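Local coordinates for protein phosphoserine aminotransferase (Bacillus alcalophilus, PDB 1W23) that catalyses the reversible, pyridoxal 5'-phosphate-dependent transfer of an amino group between phosphoserine and 2-oxoglutarate in serine biosynthesis, at residues R304-E307 / L308-Q311. Residues are numbered along the deposited sequence; the frame is centred on the assembly and turned at random.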
# COMPACT_ATOMS: atom_id res chain seq x y z
N ARG A 304 -32.93 18.76 12.95
CA ARG A 304 -34.31 18.26 12.98
C ARG A 304 -34.88 17.85 11.63
O ARG A 304 -35.90 17.13 11.57
CB ARG A 304 -35.25 19.31 13.60
CG ARG A 304 -35.19 19.37 15.12
CD ARG A 304 -36.37 20.17 15.72
NE ARG A 304 -36.40 19.99 17.17
CZ ARG A 304 -35.76 20.80 18.04
NH1 ARG A 304 -35.09 21.88 17.62
NH2 ARG A 304 -35.82 20.46 19.33
N ASN A 305 -34.35 18.28 10.50
CA ASN A 305 -34.79 17.87 9.18
C ASN A 305 -33.63 17.98 8.22
O ASN A 305 -32.55 18.50 8.54
CB ASN A 305 -36.04 18.66 8.79
CG ASN A 305 -35.81 20.17 8.73
OD1 ASN A 305 -34.92 20.58 8.00
ND2 ASN A 305 -36.58 20.93 9.49
N GLU A 306 -33.80 17.46 7.03
CA GLU A 306 -32.75 17.34 6.06
C GLU A 306 -32.41 18.72 5.52
O GLU A 306 -31.23 19.00 5.19
CB GLU A 306 -33.15 16.38 4.91
CG GLU A 306 -32.08 16.23 3.86
CD GLU A 306 -30.78 15.72 4.40
OE1 GLU A 306 -30.68 15.14 5.50
OE2 GLU A 306 -29.82 15.94 3.62
N GLU A 307 -33.38 19.62 5.41
CA GLU A 307 -33.05 20.99 4.97
C GLU A 307 -32.09 21.70 5.92
O GLU A 307 -31.09 22.33 5.50
CB GLU A 307 -34.34 21.78 4.79
CG GLU A 307 -35.23 21.18 3.73
CD GLU A 307 -36.07 19.96 4.06
OE1 GLU A 307 -36.36 19.65 5.22
OE2 GLU A 307 -36.53 19.26 3.13
N LEU A 308 -32.34 21.60 7.21
CA LEU A 308 -31.38 22.12 8.20
C LEU A 308 -30.07 21.41 8.16
O LEU A 308 -29.03 22.06 8.30
CB LEU A 308 -31.99 22.03 9.61
CG LEU A 308 -33.11 23.07 9.92
CD1 LEU A 308 -33.83 22.66 11.20
CD2 LEU A 308 -32.48 24.43 10.04
N ASN A 309 -30.04 20.09 8.00
CA ASN A 309 -28.75 19.40 7.86
C ASN A 309 -27.96 20.03 6.71
O ASN A 309 -26.76 20.28 6.85
CB ASN A 309 -28.96 17.92 7.49
CG ASN A 309 -29.11 16.97 8.64
OD1 ASN A 309 -28.75 17.26 9.79
ND2 ASN A 309 -29.63 15.71 8.33
N GLN A 310 -28.61 20.21 5.56
CA GLN A 310 -27.93 20.76 4.39
C GLN A 310 -27.40 22.17 4.64
O GLN A 310 -26.27 22.50 4.28
CB GLN A 310 -28.87 20.74 3.17
CG GLN A 310 -29.40 19.44 2.68
CD GLN A 310 -30.70 19.57 1.82
OE1 GLN A 310 -31.39 20.55 1.46
NE2 GLN A 310 -31.20 18.39 1.39
N GLN A 311 -28.22 23.00 5.28
CA GLN A 311 -27.86 24.36 5.56
C GLN A 311 -26.68 24.41 6.52
O GLN A 311 -25.73 25.21 6.33
CB GLN A 311 -29.07 25.12 6.11
CG GLN A 311 -30.14 25.36 5.07
CD GLN A 311 -31.48 25.74 5.72
OE1 GLN A 311 -31.59 25.98 6.92
NE2 GLN A 311 -32.49 25.76 4.86
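Asn309 ND2 donates two hydrogen bonds, one to Glu306 OE1 at 3.1 Å along an almost straight N-H line and one to Asn302 OD1, while OD1 of the same amide accepts from Leu303 N. These three bonds fix the rotation of a buried amide and tie the first turn of helix 306-318 to the end of strand 298-302. Glu306 OE1 lies nearly in the amide plane of Asn309, but the donor stands above the carboxylate plane, the two flat groups being 76° apart. Glu306 reaches this position because its chain, with CG anti to the backbone N (chi1 179°), folds back at chi2. The other flank of the same side chain borders Gln310, whose NE2 lies 3.4 Å from Glu306 CG; here too amide and carboxylate are turned steeply against each other.

This N-capped helix start follows strand 298-302 in the class-V aminotransferase chain, at the surface and away from the pyridoxal phosphate pocket. Asn305 is the N-cap. A chi1 of 61° tucks its CG between the two backbone bonds of its own residue, bringing OD1 to the helix start, where it accepts from Leu308 N at 2.9 Å in a nearly linear bond. The cap thus satisfies an amide of the first turn, and its partial negative charge probably complements the positive end of the helix dipole. Regular helical bonding follows at once: Asn305 O receives Asn309 N at 3.0 Å, and the carbonyls of Glu306 and Glu307 receive Gln310 N and Gln311 N. Leu308 lies obliquely against the capping amide, its CD1 3.7 Å from Asn305 ND2, and also touches Leu303. At the outer edge Arg304 CB approaches Leu308 CD1 loosely, at 4.4 Å, whereas the guanidinium heads off to bond through NH2 to Asn282 O.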